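Local coordinates for protein arylsulfatase (Pseudoalteromonas sp. MB47, PDB 7AJ0) that probably removes sulfate groups from the algal polysaccharide fucoidan as an exo-acting, calcium-containing sulfatase that forms an unusual hexamer, at residues A[55-60]-A[264-269]; A[81-86]-A[297-302]; A[100-105]-A[157-162]. All blocks are in the same frame, centred on the assembly; numbering follows the deposited sequence.

Contact 1 (A[55-60]-A[264-269]); sequences LVLLVD and LIHSFS. With CA (calcium ion), chain G.
The phenyl ring of F268 overlaps the imidazole of H266, whose CD2 stands 3.6 Å above the centre of one face of the F268 ring. With CG of F268 anti to its carbonyl carbon (chi1 -65°), the ring turns its edge to L58 O and L57 CB. F268 CD2 lies 3.8 Å from V59 CG2, the two side chains crossing obliquely. At the other end of the ladder L55 and L264 run side by side, CD1 of L55 being 3.6 Å from CD2 of L264. Parallel pairing holds the backbones together: V56 N donates to L264 O almost straight (173°), H266 N to V56 O, and L58 N to H266 O at 2.9 Å, and a weak bond from F268 N to L58 O is the last hydrogen bond of the ladder. A water closes this end by donating to L58 O, S267 OG and F268 O; S267 OG is also hydrogen-bonded to K157 O. Beyond it D60 turns its carboxylate to the calcium, OD1 binding at 2.2 Å, while OD2 forms a salt bridge with K157. A metal ligand just past the C-terminal end of a central parallel strand is characteristic of the alkaline phosphatase-like fold of sulfatases. Strand 318-324 pairs along the far edge of 55-59 and strand 151-155 along that of 262-267; helices 240-258 and 290-311 cover the face bearing L57 and H266.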
ATOM      1  N   LEU A  55      30.063  35.404   9.766  1.00 23.83           N
ATOM      2  CA  LEU A  55      30.492  34.017   9.851  1.00 23.66           C
ATOM      3  C   LEU A  55      29.274  33.146   9.596  1.00 23.20           C
ATOM      4  O   LEU A  55      28.312  33.180  10.371  1.00 23.00           O
ATOM      5  CB  LEU A  55      31.107  33.708  11.219  1.00 23.78           C
ATOM      6  CG  LEU A  55      31.488  32.250  11.472  1.00 23.64           C
ATOM      7  CD1 LEU A  55      32.607  31.802  10.547  1.00 23.86           C
ATOM      8  CD2 LEU A  55      31.881  32.056  12.933  1.00 23.78           C
ATOM      9  N   VAL A  56      29.302  32.399   8.499  1.00 23.45           N
ATOM     10  CA  VAL A  56      28.226  31.482   8.147  1.00 22.73           C
ATOM     11  C   VAL A  56      28.714  30.073   8.453  1.00 22.64           C
ATOM     12  O   VAL A  56      29.613  29.557   7.782  1.00 22.82           O
ATOM     13  CB  VAL A  56      27.814  31.624   6.676  1.00 22.72           C
ATOM     14  CG1 VAL A  56      26.628  30.718   6.372  1.00 22.38           C
ATOM     15  CG2 VAL A  56      27.487  33.072   6.349  1.00 22.90           C
ATOM     16  N   LEU A  57      28.137  29.454   9.482  1.00 22.43           N
ATOM     17  CA  LEU A  57      28.434  28.068   9.829  1.00 22.37           C
ATOM     18  C   LEU A  57      27.438  27.180   9.091  1.00 22.10           C
ATOM     19  O   LEU A  57      26.248  27.153   9.427  1.00 21.87           O
ATOM     20  CB  LEU A  57      28.350  27.852  11.336  1.00 22.37           C
ATOM     21  CG  LEU A  57      29.333  28.654  12.187  1.00 22.69           C
ATOM     22  CD1 LEU A  57      29.014  28.487  13.665  1.00 35.03           C
ATOM     23  CD2 LEU A  57      30.761  28.230  11.889  1.00 22.98           C
ATOM     24  N   LEU A  58      27.919  26.464   8.084  1.00 22.18           N
ATOM     25  CA  LEU A  58      27.073  25.682   7.190  1.00 22.02           C
ATOM     26  C   LEU A  58      27.350  24.206   7.446  1.00 22.03           C
ATOM     27  O   LEU A  58      28.388  23.680   7.035  1.00 22.27           O
ATOM     28  CB  LEU A  58      27.342  26.062   5.739  1.00 22.18           C
ATOM     29  CG  LEU A  58      26.373  25.543   4.681  1.00 22.07           C
ATOM     30  CD1 LEU A  58      24.969  26.083   4.897  1.00 26.64           C
ATOM     31  CD2 LEU A  58      26.893  25.925   3.302  1.00 28.00           C
ATOM     32  N   VAL A  59      26.425  23.546   8.126  1.00 21.83           N
ATOM     33  CA  VAL A  59      26.518  22.112   8.373  1.00 21.86           C
ATOM     34  C   VAL A  59      25.863  21.376   7.213  1.00 21.82           C
ATOM     35  O   VAL A  59      24.868  21.838   6.644  1.00 21.66           O
ATOM     36  CB  VAL A  59      25.865  21.739   9.715  1.00 21.75           C
ATOM     37  CG1 VAL A  59      26.144  20.282  10.050  1.00 22.34           C
ATOM     38  CG2 VAL A  59      26.373  22.650  10.818  1.00 29.78           C
ATOM     39  N   ASP A  60      26.420  20.222   6.861  1.00 22.00           N
ATOM     40  CA  ASP A  60      25.971  19.462   5.704  1.00 22.06           C
ATOM     41  C   ASP A  60      24.936  18.428   6.127  1.00 23.01           C
ATOM     42  O   ASP A  60      25.172  17.648   7.055  1.00 22.01           O
ATOM     43  CB  ASP A  60      27.166  18.783   5.029  1.00 22.41           C
ATOM     44  CG  ASP A  60      26.863  18.320   3.618  1.00 22.56           C
ATOM     45  OD1 ASP A  60      25.727  18.520   3.150  1.00 25.19           O
ATOM     46  OD2 ASP A  60      27.771  17.756   2.971  1.00 30.07           O
ATOM     47  N   LEU A 264      33.448  34.832   6.106  1.00 24.82           N
ATOM     48  CA  LEU A 264      33.871  33.438   6.112  1.00 24.69           C
ATOM     49  C   LEU A 264      32.649  32.537   6.060  1.00 24.16           C
ATOM     50  O   LEU A 264      31.753  32.650   6.903  1.00 23.85           O
ATOM     51  CB  LEU A 264      34.706  33.123   7.356  1.00 24.81           C
ATOM     52  CG  LEU A 264      35.018  31.641   7.568  1.00 24.67           C
ATOM     53  CD1 LEU A 264      35.784  31.079   6.382  1.00 24.94           C
ATOM     54  CD2 LEU A 264      35.797  31.428   8.855  1.00 24.84           C
ATOM     55  N   ILE A 265      32.623  31.640   5.078  1.00 24.11           N
ATOM     56  CA  ILE A 265      31.690  30.519   5.048  1.00 23.69           C
ATOM     57  C   ILE A 265      32.482  29.296   5.508  1.00 23.74           C
ATOM     58  O   ILE A 265      33.298  28.753   4.762  1.00 24.01           O
ATOM     59  CB  ILE A 265      31.086  30.306   3.665  1.00 23.66           C
ATOM     60  CG1 ILE A 265      30.185  31.479   3.288  1.00 26.99           C
ATOM     61  CG2 ILE A 265      30.305  28.992   3.631  1.00 23.31           C
ATOM     62  CD1 ILE A 265      29.707  31.450   1.850  1.00 23.71           C
ATOM     63  N   HIS A 266      32.241  28.857   6.743  1.00 23.51           N
ATOM     64  CA  HIS A 266      32.828  27.625   7.256  1.00 23.55           C
ATOM     65  C   HIS A 266      31.865  26.485   6.943  1.00 23.22           C
ATOM     66  O   HIS A 266      30.817  26.354   7.583  1.00 22.89           O
ATOM     67  CB  HIS A 266      33.098  27.714   8.751  1.00 23.56           C
ATOM     68  CG  HIS A 266      33.840  26.533   9.292  1.00 23.70           C
ATOM     69  ND1 HIS A 266      35.217  26.468   9.321  1.00 24.14           N
ATOM     70  CD2 HIS A 266      33.397  25.358   9.801  1.00 23.51           C
ATOM     71  CE1 HIS A 266      35.590  25.311   9.838  1.00 24.21           C
ATOM     72  NE2 HIS A 266      34.505  24.620  10.138  1.00 23.83           N
ATOM     73  N   SER A 267      32.222  25.664   5.964  1.00 25.56           N
ATOM     74  CA  SER A 267      31.339  24.643   5.404  1.00 23.15           C
ATOM     75  C   SER A 267      31.808  23.276   5.892  1.00 23.23           C
ATOM     76  O   SER A 267      32.654  22.635   5.270  1.00 23.55           O
ATOM     77  CB  SER A 267      31.339  24.743   3.872  1.00 23.33           C
ATOM     78  OG  SER A 267      30.590  23.700   3.274  1.00 23.20           O
ATOM     79  N   PHE A 268      31.244  22.833   7.015  1.00 22.99           N
ATOM     80  CA  PHE A 268      31.592  21.530   7.556  1.00 23.09           C
ATOM     81  C   PHE A 268      31.442  20.450   6.491  1.00 23.18           C
ATOM     82  O   PHE A 268      30.544  20.507   5.645  1.00 23.32           O
ATOM     83  CB  PHE A 268      30.693  21.164   8.742  1.00 24.97           C
ATOM     84  CG  PHE A 268      30.855  22.047   9.940  1.00 22.80           C
ATOM     85  CD1 PHE A 268      31.803  21.759  10.904  1.00 23.06           C
ATOM     86  CD2 PHE A 268      30.035  23.145  10.121  1.00 22.57           C
ATOM     87  CE1 PHE A 268      31.945  22.561  12.014  1.00 23.11           C
ATOM     88  CE2 PHE A 268      30.172  23.952  11.231  1.00 22.62           C
ATOM     89  CZ  PHE A 268      31.127  23.657  12.179  1.00 22.89           C
ATOM     90  N   SER A 269      32.324  19.452   6.542  1.00 23.49           N
ATOM     91  CA  SER A 269      32.081  18.231   5.783  1.00 23.60           C
ATOM     92  C   SER A 269      30.984  17.400   6.439  1.00 23.33           C
ATOM     93  O   SER A 269      30.161  16.786   5.752  1.00 23.26           O
ATOM     94  CB  SER A 269      33.361  17.410   5.661  1.00 25.94           C
ATOM     95  OG  SER A 269      33.092  16.160   5.046  1.00 24.24           O
TER
HETATM   96 CA    CA G 600      24.048  18.718   1.779  1.00 22.07          CA
HETATM   97  O   HOH W   1      28.653  22.260   4.832  1.00 22.07           O

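Contact 2 (A[81-86]-A[297-302]); sequences PNIDKL and EVDDIT
The carboxylate of D299 and the side-chain amide of N82 are flat groups turned only 26° from each other, and the carboxylate reaches the first turn of helix 81-88. Both helices here, 81-88 and 290-311, belong to the alpha/beta sulfatase fold and pack over the central sheet, their short segments 8.2 Å apart at 53°. CG of D299 is anti to the backbone N (chi1 179°), which carries the carboxylate across to the other helix. OD1 accepts the N-H of I83 at 2.7 Å, met nearly along its C-O axis, while OD2 takes a weak bond from N82 N. N82 ND2 adds two further weak bonds, to OD2 and to the carbonyl O of D299. A carboxylate facing the amino end of a helix in this way is likely to be stabilised in its ionised form. P81 CD lies beside OD2 at 3.1 Å, so ring and carboxylate are tightly packed. Deeper in, T302 CG2, anti to the backbone N, points to I83 CG1 and L86 CD1, L86 CD1 at 3.8 Å, and I83 and T302 also touch F322 of strand 318-324. T302 OG1 turns back to donate to V298 O at 2.9 Å, above the carbonyl plane.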
ATOM      1  N   PRO A  81      25.438  21.569  23.092  1.00 23.70           N
ATOM      2  CA  PRO A  81      25.331  22.721  24.008  1.00 23.93           C
ATOM      3  C   PRO A  81      25.745  24.047  23.393  1.00 23.79           C
ATOM      4  O   PRO A  81      25.099  25.067  23.667  1.00 24.70           O
ATOM      5  CB  PRO A  81      26.249  22.325  25.178  1.00 24.44           C
ATOM      6  CG  PRO A  81      27.185  21.312  24.607  1.00 24.42           C
ATOM      7  CD  PRO A  81      26.385  20.552  23.584  1.00 24.02           C
ATOM      8  N   ASN A  82      26.807  24.079  22.582  1.00 23.71           N
ATOM      9  CA  ASN A  82      27.252  25.351  22.021  1.00 23.65           C
ATOM     10  C   ASN A  82      26.247  25.894  21.014  1.00 23.25           C
ATOM     11  O   ASN A  82      25.959  27.096  20.999  1.00 23.27           O
ATOM     12  CB  ASN A  82      28.621  25.199  21.362  1.00 23.71           C
ATOM     13  CG  ASN A  82      29.712  24.911  22.360  1.00 24.18           C
ATOM     14  OD1 ASN A  82      30.015  25.737  23.219  1.00 24.51           O
ATOM     15  ND2 ASN A  82      30.318  23.738  22.252  1.00 24.26           N
ATOM     16  N   ILE A  83      25.714  25.026  20.153  1.00 22.94           N
ATOM     17  CA  ILE A  83      24.701  25.466  19.199  1.00 22.61           C
ATOM     18  C   ILE A  83      23.451  25.927  19.936  1.00 22.65           C
ATOM     19  O   ILE A  83      22.797  26.899  19.535  1.00 23.05           O
ATOM     20  CB  ILE A  83      24.391  24.340  18.196  1.00 22.34           C
ATOM     21  CG1 ILE A  83      25.608  24.091  17.300  1.00 22.34           C
ATOM     22  CG2 ILE A  83      23.166  24.692  17.370  1.00 22.05           C
ATOM     23  CD1 ILE A  83      25.612  22.732  16.630  1.00 23.44           C
ATOM     24  N   ASP A  84      23.097  25.241  21.024  1.00 22.85           N
ATOM     25  CA  ASP A  84      21.963  25.680  21.830  1.00 22.99           C
ATOM     26  C   ASP A  84      22.201  27.078  22.383  1.00 23.24           C
ATOM     27  O   ASP A  84      21.279  27.901  22.437  1.00 23.25           O
ATOM     28  CB  ASP A  84      21.710  24.691  22.970  1.00 23.28           C
ATOM     29  CG  ASP A  84      21.214  23.340  22.477  1.00 37.94           C
ATOM     30  OD1 ASP A  84      21.045  23.177  21.249  1.00 26.32           O
ATOM     31  OD2 ASP A  84      20.994  22.441  23.317  1.00 36.00           O
ATOM     32  N   LYS A  85      23.439  27.370  22.788  1.00 26.90           N
ATOM     33  CA  LYS A  85      23.736  28.660  23.399  1.00 23.80           C
ATOM     34  C   LYS A  85      23.686  29.784  22.369  1.00 23.60           C
ATOM     35  O   LYS A  85      23.247  30.896  22.681  1.00 23.79           O
ATOM     36  CB  LYS A  85      25.097  28.598  24.089  1.00 24.16           C
ATOM     37  CG  LYS A  85      25.375  29.752  25.035  1.00 32.90           C
ATOM     38  CD  LYS A  85      26.592  29.469  25.907  1.00 32.61           C
ATOM     39  CE  LYS A  85      26.982  30.686  26.740  1.00 52.35           C
ATOM     40  NZ  LYS A  85      25.916  31.095  27.702  1.00 53.23           N
ATOM     41  N   LEU A  86      24.119  29.513  21.134  1.00 31.04           N
ATOM     42  CA  LEU A  86      23.942  30.492  20.066  1.00 23.11           C
ATOM     43  C   LEU A  86      22.469  30.850  19.896  1.00 22.97           C
ATOM     44  O   LEU A  86      22.118  32.028  19.755  1.00 23.08           O
ATOM     45  CB  LEU A  86      24.502  29.959  18.747  1.00 22.82           C
ATOM     46  CG  LEU A  86      26.002  30.056  18.479  1.00 23.61           C
ATOM     47  CD1 LEU A  86      26.324  29.497  17.092  1.00 22.72           C
ATOM     48  CD2 LEU A  86      26.504  31.485  18.603  1.00 27.81           C
ATOM     49  N   GLU A 297      31.207  16.625  17.426  1.00 23.89           N
ATOM     50  CA  GLU A 297      32.378  17.311  16.890  1.00 24.02           C
ATOM     51  C   GLU A 297      31.994  18.653  16.276  1.00 23.70           C
ATOM     52  O   GLU A 297      32.668  19.663  16.502  1.00 23.82           O
ATOM     53  CB  GLU A 297      33.082  16.426  15.859  1.00 24.19           C
ATOM     54  CG  GLU A 297      34.265  17.094  15.162  1.00 24.37           C
ATOM     55  CD  GLU A 297      35.247  16.094  14.564  1.00 25.93           C
ATOM     56  OE1 GLU A 297      35.053  14.875  14.757  1.00 24.88           O
ATOM     57  OE2 GLU A 297      36.216  16.526  13.900  1.00 24.95           O
ATOM     58  N   VAL A 298      30.911  18.685  15.495  1.00 23.33           N
ATOM     59  CA  VAL A 298      30.472  19.938  14.888  1.00 24.25           C
ATOM     60  C   VAL A 298      30.145  20.967  15.962  1.00 23.05           C
ATOM     61  O   VAL A 298      30.442  22.158  15.814  1.00 36.48           O
ATOM     62  CB  VAL A 298      29.264  19.690  13.964  1.00 22.72           C
ATOM     63  CG1 VAL A 298      28.574  21.003  13.626  1.00 29.92           C
ATOM     64  CG2 VAL A 298      29.705  18.969  12.700  1.00 22.78           C
ATOM     65  N   ASP A 299      29.520  20.528  17.054  1.00 23.09           N
ATOM     66  CA  ASP A 299      29.151  21.459  18.114  1.00 23.96           C
ATOM     67  C   ASP A 299      30.383  22.000  18.829  1.00 23.52           C
ATOM     68  O   ASP A 299      30.414  23.172  19.222  1.00 23.58           O
ATOM     69  CB  ASP A 299      28.213  20.776  19.109  1.00 23.18           C
ATOM     70  CG  ASP A 299      27.807  21.692  20.248  1.00 33.54           C
ATOM     71  OD1 ASP A 299      26.996  22.611  20.008  1.00 23.83           O
ATOM     72  OD2 ASP A 299      28.306  21.497  21.380  1.00 31.16           O
ATOM     73  N   ASP A 300      31.405  21.160  19.015  1.00 23.82           N
ATOM     74  CA  ASP A 300      32.630  21.628  19.657  1.00 24.23           C
ATOM     75  C   ASP A 300      33.363  22.631  18.775  1.00 24.23           C
ATOM     76  O   ASP A 300      33.862  23.650  19.266  1.00 24.46           O
ATOM     77  CB  ASP A 300      33.541  20.446  19.987  1.00 24.59           C
ATOM     78  CG  ASP A 300      33.107  19.704  21.238  1.00 28.42           C
ATOM     79  OD1 ASP A 300      32.135  20.141  21.890  1.00 32.79           O
ATOM     80  OD2 ASP A 300      33.744  18.684  21.573  1.00 51.96           O
ATOM     81  N   ILE A 301      33.445  22.357  17.472  1.00 24.04           N
ATOM     82  CA  ILE A 301      34.102  23.290  16.562  1.00 24.09           C
ATOM     83  C   ILE A 301      33.357  24.618  16.543  1.00 23.88           C
ATOM     84  O   ILE A 301      33.972  25.691  16.542  1.00 24.09           O
ATOM     85  CB  ILE A 301      34.216  22.671  15.157  1.00 23.97           C
ATOM     86  CG1 ILE A 301      35.225  21.519  15.181  1.00 24.31           C
ATOM     87  CG2 ILE A 301      34.621  23.721  14.136  1.00 24.00           C
ATOM     88  CD1 ILE A 301      35.158  20.604  13.971  1.00 24.23           C
ATOM     89  N   THR A 302      32.022  24.567  16.541  1.00 23.52           N
ATOM     90  CA  THR A 302      31.228  25.787  16.632  1.00 23.37           C
ATOM     91  C   THR A 302      31.620  26.608  17.855  1.00 23.70           C
ATOM     92  O   THR A 302      31.826  27.823  17.764  1.00 23.82           O
ATOM     93  CB  THR A 302      29.738  25.436  16.681  1.00 28.13           C
ATOM     94  OG1 THR A 302      29.348  24.816  15.448  1.00 22.75           O
ATOM     95  CG2 THR A 302      28.895  26.686  16.920  1.00 29.19           C
TER

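Contact 3 (A[100-105]-A[157-162]); sequences PTCTSS and KWHVGE. With CA (calcium ion), chain G.
This contact is part of the metal centre, consistent with the active site of a sulfatase: C102 opens the CTSSR sequence, consistent with the family signature whose cysteine is matured to formylglycine, here a cysteine. C102 SG, anti to the carbonyl carbon, binds the calcium at 2.6 Å, in a site completed by D60, D61, D325 and N326. K157 reaches the same place with a fully extended chain, CG anti to the backbone N (chi1 175°), and sets NZ 3.1 Å from C102 SG; its ammonium also pairs with D60. This positive charge would be expected to favour a thiolate, as would the calcium. The imidazole of H159 comes in beside K157 on the same side of C102, its ND1 3.4 Å from C102 CB, with SG at the edge of the ring. T103 OG1 sits 3.7 Å above the centre of one face of that ring and donates to H159 O at 2.7 Å, in the carbonyl plane, tying the loop to the helix's first turn. A positive phi at H159 (65°) presents both ring and carbonyl to T103. V160 packs its CA 4.1 Å from T103 CG2 and also meets R106 and A107. The loop carrying these residues leaves strand 151-155 and lies against the start of helix 102-111, while K157 bonds by its backbone to S267 at the end of strand 262-267.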
ATOM      1  N   PRO A 100      16.603  21.358  -1.990  1.00 22.03           N
ATOM      2  CA  PRO A 100      16.519  19.952  -1.568  1.00 22.03           C
ATOM      3  C   PRO A 100      17.826  19.173  -1.631  1.00 22.18           C
ATOM      4  O   PRO A 100      17.878  18.068  -1.076  1.00 22.19           O
ATOM      5  CB  PRO A 100      15.487  19.352  -2.545  1.00 22.27           C
ATOM      6  CG  PRO A 100      14.790  20.522  -3.156  1.00 22.30           C
ATOM      7  CD  PRO A 100      15.818  21.609  -3.211  1.00 22.27           C
ATOM      8  N   THR A 101      18.875  19.690  -2.273  1.00 22.36           N
ATOM      9  CA  THR A 101      20.114  18.938  -2.435  1.00 22.58           C
ATOM     10  C   THR A 101      21.317  19.863  -2.292  1.00 22.60           C
ATOM     11  O   THR A 101      21.191  21.090  -2.293  1.00 22.50           O
ATOM     12  CB  THR A 101      20.152  18.211  -3.789  1.00 23.01           C
ATOM     13  OG1 THR A 101      19.843  19.135  -4.841  1.00 23.29           O
ATOM     14  CG2 THR A 101      19.143  17.073  -3.809  1.00 26.95           C
ATOM     15  N   CYS A 102      22.499  19.245  -2.188  1.00 24.96           N
ATOM     16  CA  CYS A 102      23.701  19.960  -1.768  1.00 22.82           C
ATOM     17  C   CYS A 102      24.073  21.067  -2.747  1.00 23.05           C
ATOM     18  O   CYS A 102      24.131  22.247  -2.382  1.00 22.91           O
ATOM     19  CB  CYS A 102      24.870  18.979  -1.627  1.00 29.94           C
ATOM     20  SG  CYS A 102      24.625  17.632  -0.457  1.00 51.65           S
ATOM     21  N   THR A 103      24.360  20.695  -3.997  1.00 23.46           N
ATOM     22  CA  THR A 103      24.844  21.669  -4.969  1.00 23.79           C
ATOM     23  C   THR A 103      23.849  22.804  -5.161  1.00 23.62           C
ATOM     24  O   THR A 103      24.242  23.965  -5.325  1.00 23.72           O
ATOM     25  CB  THR A 103      25.124  20.979  -6.306  1.00 24.31           C
ATOM     26  OG1 THR A 103      26.121  19.967  -6.124  1.00 24.53           O
ATOM     27  CG2 THR A 103      25.602  21.988  -7.342  1.00 24.72           C
ATOM     28  N   SER A 104      22.553  22.488  -5.143  1.00 23.41           N
ATOM     29  CA  SER A 104      21.538  23.508  -5.378  1.00 23.30           C
ATOM     30  C   SER A 104      21.484  24.513  -4.235  1.00 22.96           C
ATOM     31  O   SER A 104      21.368  25.722  -4.470  1.00 23.02           O
ATOM     32  CB  SER A 104      20.177  22.844  -5.581  1.00 23.21           C
ATOM     33  OG  SER A 104      20.126  22.171  -6.827  1.00 23.63           O
ATOM     34  N   SER A 105      21.576  24.035  -2.993  1.00 22.63           N
ATOM     35  CA  SER A 105      21.530  24.937  -1.848  1.00 22.35           C
ATOM     36  C   SER A 105      22.791  25.787  -1.750  1.00 22.53           C
ATOM     37  O   SER A 105      22.728  26.959  -1.364  1.00 22.48           O
ATOM     38  CB  SER A 105      21.338  24.135  -0.562  1.00 22.05           C
ATOM     39  OG  SER A 105      20.022  23.631  -0.469  1.00 29.36           O
ATOM     40  N   LYS A 157      33.463  22.289   2.523  1.00 24.19           N
ATOM     41  CA  LYS A 157      32.859  21.660   1.356  1.00 24.23           C
ATOM     42  C   LYS A 157      32.398  22.710   0.351  1.00 28.80           C
ATOM     43  O   LYS A 157      31.785  23.718   0.713  1.00 23.99           O
ATOM     44  CB  LYS A 157      31.680  20.787   1.787  1.00 23.84           C
ATOM     45  CG  LYS A 157      30.907  20.166   0.637  1.00 27.04           C
ATOM     46  CD  LYS A 157      29.643  19.475   1.135  1.00 28.42           C
ATOM     47  CE  LYS A 157      28.707  19.157  -0.017  1.00 27.35           C
ATOM     48  NZ  LYS A 157      27.385  18.658   0.451  1.00 59.91           N
ATOM     49  N   TRP A 158      32.691  22.459  -0.926  1.00 24.65           N
ATOM     50  CA  TRP A 158      32.247  23.324  -2.015  1.00 24.77           C
ATOM     51  C   TRP A 158      31.069  22.679  -2.733  1.00 24.62           C
ATOM     52  O   TRP A 158      29.914  23.046  -2.496  1.00 24.22           O
ATOM     53  CB  TRP A 158      33.397  23.585  -2.983  1.00 25.41           C
ATOM     54  CG  TRP A 158      33.080  24.515  -4.116  1.00 25.64           C
ATOM     55  CD1 TRP A 158      33.395  24.330  -5.431  1.00 27.46           C
ATOM     56  CD2 TRP A 158      32.397  25.773  -4.042  1.00 25.42           C
ATOM     57  NE1 TRP A 158      32.955  25.396  -6.179  1.00 26.30           N
ATOM     58  CE2 TRP A 158      32.340  26.295  -5.350  1.00 25.84           C
ATOM     59  CE3 TRP A 158      31.830  26.510  -2.996  1.00 27.36           C
ATOM     60  CZ2 TRP A 158      31.737  27.516  -5.639  1.00 25.81           C
ATOM     61  CZ3 TRP A 158      31.233  27.722  -3.288  1.00 24.93           C
ATOM     62  CH2 TRP A 158      31.189  28.212  -4.598  1.00 26.10           C
ATOM     63  N   HIS A 159      31.349  21.720  -3.612  1.00 24.99           N
ATOM     64  CA  HIS A 159      30.307  20.940  -4.278  1.00 31.15           C
ATOM     65  C   HIS A 159      29.439  21.807  -5.184  1.00 24.92           C
ATOM     66  O   HIS A 159      28.263  21.505  -5.408  1.00 24.70           O
ATOM     67  CB  HIS A 159      29.437  20.209  -3.249  1.00 24.42           C
ATOM     68  CG  HIS A 159      28.904  18.894  -3.726  1.00 24.53           C
ATOM     69  ND1 HIS A 159      27.897  18.219  -3.068  1.00 36.47           N
ATOM     70  CD2 HIS A 159      29.243  18.123  -4.787  1.00 31.33           C
ATOM     71  CE1 HIS A 159      27.634  17.093  -3.708  1.00 34.45           C
ATOM     72  NE2 HIS A 159      28.437  17.011  -4.754  1.00 32.30           N
ATOM     73  N   VAL A 160      30.006  22.894  -5.708  1.00 25.22           N
ATOM     74  CA  VAL A 160      29.316  23.719  -6.693  1.00 25.35           C
ATOM     75  C   VAL A 160      30.184  23.798  -7.944  1.00 26.07           C
ATOM     76  O   VAL A 160      30.232  24.835  -8.617  1.00 29.72           O
ATOM     77  CB  VAL A 160      29.011  25.130  -6.157  1.00 25.09           C
ATOM     78  CG1 VAL A 160      27.947  25.805  -7.025  1.00 25.13           C
ATOM     79  CG2 VAL A 160      28.573  25.075  -4.702  1.00 24.50           C
ATOM     80  N   GLY A 161      30.894  22.717  -8.251  1.00 26.42           N
ATOM     81  CA  GLY A 161      31.713  22.674  -9.446  1.00 27.17           C
ATOM     82  C   GLY A 161      33.201  22.621  -9.173  1.00 27.55           C
ATOM     83  O   GLY A 161      33.719  23.377  -8.346  1.00 27.38           O
ATOM     84  N   GLU A 162      33.903  21.733  -9.883  1.00 28.14           N
ATOM     85  CA  GLU A 162      35.333  21.553  -9.698  1.00 28.60           C
ATOM     86  C   GLU A 162      36.132  21.701 -10.987  1.00 29.50           C
ATOM     87  O   GLU A 162      37.352  21.504 -10.962  1.00 30.00           O
ATOM     88  CB  GLU A 162      35.621  20.174  -9.083  1.00 28.53           C
ATOM     89  CG  GLU A 162      35.157  19.005  -9.937  1.00 51.52           C
ATOM     90  CD  GLU A 162      35.238  17.677  -9.208  1.00 54.35           C
ATOM     91  OE1 GLU A 162      35.051  17.662  -7.973  1.00 54.70           O
ATOM     92  OE2 GLU A 162      35.492  16.649  -9.871  1.00 46.96           O
TER
HETATM   93 CA    CA G 600      24.048  18.718   1.779  1.00 22.07          CA

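Overall arrangement
Contacts 1 and 3 share the calcium, with centres 13 Å apart: D60 of the strand 55-59 end and C102 of the helix start are both ligands. K157 of contact 3 joins them directly, its NZ forming a salt bridge 2.7 Å from D60 OD2, and its carbonyl O probably hydrogen-bonded to S267 OG. Contact 2 lies further out, its centre also 13 Å from that of contact 1 but 24 Å from that of contact 3, whose nearest atoms are about 11 Å away. It meets contact 1 through apolar packing, F268 CE1 lying 3.6 Å from I301 CG2 and L57 CD1 against T302 CG2. In sequence, contact 3 is nested within the loops closed by the other two.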